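Side-chain contacts in angiopoietin-related protein 3 (PDB 6EUA), which raises plasma triglycerides by suppressing lipoprotein lipase activity and carries the C-terminal fibrinogen-like domain, described here, which is sufficient for endothelial cell adhesion: residues A[118-121]-A[122-125]; A[62-65]-A[66-70]. All coordinates share one frame; numbering follows the deposited sequence. Where two conformers were deposited one is given.

Contact 1. Residues A[118-121]-A[122-125]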
loop_
_atom_site.group_PDB
_atom_site.type_symbol
_atom_site.label_atom_id
_atom_site.label_comp_id
_atom_site.label_asym_id
_atom_site.label_seq_id
_atom_site.Cartn_x
_atom_site.Cartn_y
_atom_site.Cartn_z
ATOM N N LEU A 118 4.467 -5.001 -29.081
ATOM C CA LEU A 118 5.613 -5.469 -28.312
ATOM C C LEU A 118 5.977 -6.879 -28.748
ATOM O O LEU A 118 5.101 -7.744 -28.821
ATOM C CB LEU A 118 5.302 -5.452 -26.819
ATOM C CG LEU A 118 6.431 -5.815 -25.855
ATOM C CD1 LEU A 118 7.562 -4.744 -25.869
ATOM C CD2 LEU A 118 5.860 -5.997 -24.463
ATOM N N GLY A 119 7.276 -7.109 -29.047
ATOM C CA GLY A 119 7.753 -8.437 -29.390
ATOM C C GLY A 119 8.191 -9.213 -28.151
ATOM O O GLY A 119 8.329 -8.664 -27.066
ATOM N N ASN A 120 8.420 -10.508 -28.340
ATOM C CA ASN A 120 8.775 -11.381 -27.232
ATOM C C ASN A 120 10.264 -11.256 -26.907
ATOM O O ASN A 120 10.998 -10.458 -27.506
ATOM C CB ASN A 120 8.411 -12.824 -27.564
ATOM C CG ASN A 120 8.925 -13.247 -28.923
ATOM O OD1 ASN A 120 9.991 -12.814 -29.359
ATOM N ND2 ASN A 120 8.163 -14.083 -29.606
ATOM N N HIS A 121 10.720 -12.076 -25.955
ATOM C CA HIS A 121 12.124 -12.031 -25.550
ATOM C C HIS A 121 13.058 -12.355 -26.714
ATOM O O HIS A 121 14.197 -11.873 -26.746
ATOM C CB HIS A 121 12.381 -12.993 -24.384
ATOM C CG HIS A 121 12.324 -14.439 -24.770
ATOM N ND1 HIS A 121 11.155 -15.168 -24.762
ATOM C CD2 HIS A 121 13.292 -15.287 -25.191
ATOM C CE1 HIS A 121 11.405 -16.406 -25.149
ATOM N NE2 HIS A 121 12.695 -16.505 -25.416
ATOM N N GLU A 122 12.586 -13.147 -27.684
ATOM C CA GLU A 122 13.419 -13.487 -28.838
ATOM C C GLU A 122 13.780 -12.258 -29.669
ATOM O O GLU A 122 14.858 -12.217 -30.276
ATOM C CB GLU A 122 12.713 -14.519 -29.712
ATOM C CG GLU A 122 12.837 -15.946 -29.217
ATOM C CD GLU A 122 11.767 -16.848 -29.801
ATOM O OE1 GLU A 122 10.599 -16.734 -29.369
ATOM O OE2 GLU A 122 12.093 -17.663 -30.694
ATOM N N THR A 123 12.893 -11.264 -29.730
ATOM C CA THR A 123 13.197 -9.987 -30.366
ATOM C C THR A 123 13.860 -8.999 -29.409
ATOM O O THR A 123 13.980 -7.815 -29.747
ATOM C CB THR A 123 11.925 -9.349 -30.940
ATOM O OG1 THR A 123 11.061 -8.945 -29.867
ATOM C CG2 THR A 123 11.180 -10.314 -31.863
ATOM N N ASN A 124 14.305 -9.460 -28.237
ATOM C CA ASN A 124 14.745 -8.569 -27.163
ATOM C C ASN A 124 13.651 -7.554 -26.832
ATOM O O ASN A 124 13.918 -6.370 -26.613
ATOM C CB ASN A 124 16.060 -7.861 -27.510
ATOM C CG ASN A 124 17.254 -8.797 -27.487
ATOM O OD1 ASN A 124 17.375 -9.657 -26.608
ATOM N ND2 ASN A 124 18.144 -8.636 -28.463
ATOM N N TYR A 125 12.399 -8.025 -26.841
ATOM C CA TYR A 125 11.241 -7.231 -26.422
ATOM C C TYR A 125 11.126 -5.932 -27.224
ATOM O O TYR A 125 11.000 -4.837 -26.668
ATOM C CB TYR A 125 11.297 -6.961 -24.913
ATOM C CG TYR A 125 11.227 -8.229 -24.088
ATOM C CD1 TYR A 125 10.058 -8.974 -24.044
ATOM C CD2 TYR A 125 12.326 -8.690 -23.371
ATOM C CE1 TYR A 125 9.976 -10.126 -23.302
ATOM C CE2 TYR A 125 12.254 -9.857 -22.619
ATOM C CZ TYR A 125 11.071 -10.571 -22.590
ATOM O OH TYR A 125 10.952 -11.736 -21.852
#
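The backbone of 118-125 doubles back through a short 3-10 turn at H121 and E122, where N120 O receives Y125 N at 2.9 Å and H121 O receives N124 N at 2.8 Å. The hydroxyl of T123 reinforces the turn: OG1 sits between its own backbone N and carbonyl carbon (chi1 68°), which brings it back to N120 O at 2.8 Å, in the carbonyl plane and on a lone pair. Y125 N comes to the same oxygen from above that plane, so two good bonds from different directions, with a weak third from T123 N, grip this one acceptor. N120 OD1, in the conformer described, offers T123 N a second weak acceptor. Threonine suits the site because its short branch reaches a main-chain oxygen three residues back. G119 leaves room for that hydroxyl, since a beta carbon there would collide with T123 OG1.

The loop joins strands 109-118 and 127-134, an antiparallel pair of the large sheet of the fibrinogen C-terminal domain, and G119 pairs through its backbone with T126 just beyond the turn. N124 and Y125 both adopt left-handed backbone angles, a conformation asparagine tolerates readily; N124, a known glycosylation site without sugar in this structure, directs its CB bond away from 118-121. The Y125 ring folds back against the turn and lays one face against H121, whose CA stands 3.6 Å from the ring centroid, 16° off the normal. H121 CB lies 3.2 Å from Y125 OH, a hydroxyl hydrogen-bonded to E85. L118 CD1 packs 3.5 Å from Y125 O. The H121 imidazole has E122 N over one face, and E122 CG makes an off-centre CH-pi contact 4.2 Å from the centroid of that ring.

Contact 2. Residues A[62-65]-A[66-70]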
loop_
_atom_site.group_PDB
_atom_site.type_symbol
_atom_site.label_atom_id
_atom_site.label_comp_id
_atom_site.label_asym_id
_atom_site.label_seq_id
_atom_site.Cartn_x
_atom_site.Cartn_y
_atom_site.Cartn_z
ATOM N N PHE A 62 17.530 1.546 -10.391
ATOM C CA PHE A 62 17.007 0.996 -11.635
ATOM C C PHE A 62 18.096 0.478 -12.578
ATOM O O PHE A 62 17.777 0.024 -13.683
ATOM C CB PHE A 62 16.121 2.033 -12.351
ATOM C CG PHE A 62 14.678 1.958 -11.944
ATOM C CD1 PHE A 62 14.316 2.175 -10.629
ATOM C CD2 PHE A 62 13.687 1.626 -12.865
ATOM C CE1 PHE A 62 12.997 2.079 -10.229
ATOM C CE2 PHE A 62 12.356 1.527 -12.466
ATOM C CZ PHE A 62 12.013 1.760 -11.146
ATOM N N ASN A 63 19.366 0.521 -12.181
ATOM C CA ASN A 63 20.425 -0.008 -13.039
ATOM C C ASN A 63 20.591 -1.511 -12.818
ATOM O O ASN A 63 21.629 -2.000 -12.380
ATOM C CB ASN A 63 21.737 0.723 -12.803
ATOM C CG ASN A 63 22.763 0.394 -13.850
ATOM O OD1 ASN A 63 22.415 0.026 -14.972
ATOM N ND2 ASN A 63 24.035 0.505 -13.496
ATOM N N GLU A 64 19.542 -2.242 -13.169
ATOM C CA GLU A 64 19.413 -3.653 -12.847
ATOM C C GLU A 64 19.838 -4.524 -14.024
ATOM O O GLU A 64 20.017 -4.063 -15.160
ATOM C CB GLU A 64 17.971 -3.977 -12.436
ATOM C CG GLU A 64 17.682 -3.741 -10.962
ATOM C CD GLU A 64 18.330 -4.787 -10.062
ATOM O OE1 GLU A 64 18.308 -4.591 -8.829
ATOM O OE2 GLU A 64 18.859 -5.804 -10.575
ATOM N N THR A 65 19.988 -5.810 -13.725
ATOM C CA THR A 65 20.411 -6.799 -14.697
ATOM C C THR A 65 19.296 -7.076 -15.694
ATOM O O THR A 65 18.115 -6.759 -15.467
ATOM C CB THR A 65 20.775 -8.113 -14.010
ATOM O OG1 THR A 65 19.802 -8.407 -12.994
ATOM C CG2 THR A 65 22.145 -8.011 -13.370
ATOM N N TRP A 66 19.690 -7.724 -16.791
ATOM C CA TRP A 66 18.725 -8.216 -17.767
ATOM C C TRP A 66 17.707 -9.146 -17.111
ATOM O O TRP A 66 16.499 -9.019 -17.342
ATOM C CB TRP A 66 19.452 -8.925 -18.914
ATOM C CG TRP A 66 18.538 -9.496 -19.957
ATOM C CD1 TRP A 66 18.126 -10.791 -20.066
ATOM C CD2 TRP A 66 17.912 -8.786 -21.036
ATOM N NE1 TRP A 66 17.284 -10.933 -21.144
ATOM C CE2 TRP A 66 17.141 -9.718 -21.759
ATOM C CE3 TRP A 66 17.934 -7.455 -21.463
ATOM C CZ2 TRP A 66 16.399 -9.362 -22.880
ATOM C CZ3 TRP A 66 17.198 -7.105 -22.585
ATOM C CH2 TRP A 66 16.441 -8.054 -23.278
ATOM N N GLU A 67 18.169 -10.086 -16.281
ATOM C CA GLU A 67 17.218 -11.015 -15.677
ATOM C C GLU A 67 16.178 -10.267 -14.852
ATOM O O GLU A 67 14.974 -10.528 -14.966
ATOM C CB GLU A 67 17.943 -12.051 -14.818
ATOM C CG GLU A 67 18.774 -13.061 -15.611
ATOM C CD GLU A 67 17.941 -13.923 -16.553
ATOM O OE1 GLU A 67 18.068 -13.766 -17.793
ATOM O OE2 GLU A 67 17.168 -14.766 -16.048
ATOM N N ASN A 68 16.623 -9.298 -14.051
ATOM C CA ASN A 68 15.692 -8.549 -13.221
ATOM C C ASN A 68 14.783 -7.641 -14.043
ATOM O O ASN A 68 13.597 -7.489 -13.699
ATOM C CB ASN A 68 16.478 -7.781 -12.163
ATOM C CG ASN A 68 16.876 -8.678 -10.996
ATOM O OD1 ASN A 68 16.298 -9.750 -10.804
ATOM N ND2 ASN A 68 17.893 -8.272 -10.247
ATOM N N TYR A 69 15.288 -7.043 -15.135
ATOM C CA TYR A 69 14.369 -6.305 -15.998
ATOM C C TYR A 69 13.382 -7.246 -16.680
ATOM O O TYR A 69 12.247 -6.838 -16.980
ATOM C CB TYR A 69 15.138 -5.456 -17.019
ATOM C CG TYR A 69 15.337 -4.019 -16.555
ATOM C CD1 TYR A 69 16.566 -3.603 -16.039
ATOM C CD2 TYR A 69 14.295 -3.088 -16.601
ATOM C CE1 TYR A 69 16.758 -2.307 -15.587
ATOM C CE2 TYR A 69 14.480 -1.773 -16.157
ATOM C CZ TYR A 69 15.717 -1.393 -15.648
ATOM O OH TYR A 69 15.923 -0.097 -15.206
ATOM N N LYS A 70 13.755 -8.514 -16.860
ATOM C CA LYS A 70 12.826 -9.469 -17.452
ATOM C C LYS A 70 11.748 -9.922 -16.456
ATOM O O LYS A 70 10.576 -10.035 -16.824
ATOM C CB LYS A 70 13.603 -10.661 -18.010
ATOM C CG LYS A 70 12.762 -11.865 -18.373
ATOM C CD LYS A 70 13.660 -13.076 -18.598
ATOM C CE LYS A 70 14.037 -13.231 -20.052
ATOM N NZ LYS A 70 12.984 -13.969 -20.815
#
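N68 ND2 reaches back to E64 OE2 at 2.7 Å in a nearly straight bond (170° at the hydrogen). The carboxylate oxygen lies in the plane of the N68 amide; the two flat groups are turned 68° apart, and the donor stands above the plane of the carboxylate. E64 gets there by bending its chain at chi2 (-73°), which also leaves OE2 near T65 N for a weak bond. Glutamate is long enough for this fold-back, and the asparagine amide supplies the matching N-H.

Beside this pair, T65 occupies the N-cap position of helix 66-71. Its OG1 accepts weakly from N68 N at 3.5 Å, a capping bond, while T65 O takes Y69 N at 2.9 Å and so starts the regular helical pattern. Threonine suits an N-cap because its hydroxyl can face the N-H groups of the first turn. Next out, the Y69 ring runs back along the residues leading into the helix: E64 CB touches CE1 of Y69 at 3.8 Å, and E64 O lies at the ring edge, in its plane. Y69 OH donates to F62 O; the modelled separation is very short and its exact value is doubtful. Cutting E64 back to an alanine would be likely to leave the N68 amide without its carboxylate mate and freer to turn, and T65 N without its weak acceptor.

Further out, Y69 meets F73 and W81 edge-to-face, W66 N bonds D152, and the W66 ring stacks on H153, so this entry to the helix is set into the aromatic packing of the fibrinogen C-terminal domain. The E64 carboxylate thus meets two donors, N68 ND2 and more weakly T65 N, and the nearby N-terminal end of the helix would probably favour its negative charge.

Along the chain, contact 2 comes first: after strand 47-55 and the loop that follows it, 62-70 folds the chain into helix 66-71. Contact 1 comes later, where 118-125 closes the hairpin between strands 109-118 and 127-134. Each is local, contact 1 a loop turn and contact 2 a helix start, and the two lie in series, neither enclosing nor crossing the other. In space they meet: K70 NZ lies 3.2 Å from Y125 OH, a probable hydrogen bond, and W66 CH2 packs 3.8 Å from N124 OD1. Helix 84-91 is common to both, bonded through L84 and E85 to the backbone of helix 66-71 and touched by side chains of the hairpin loop, which links helix 66-71 to the large sheet.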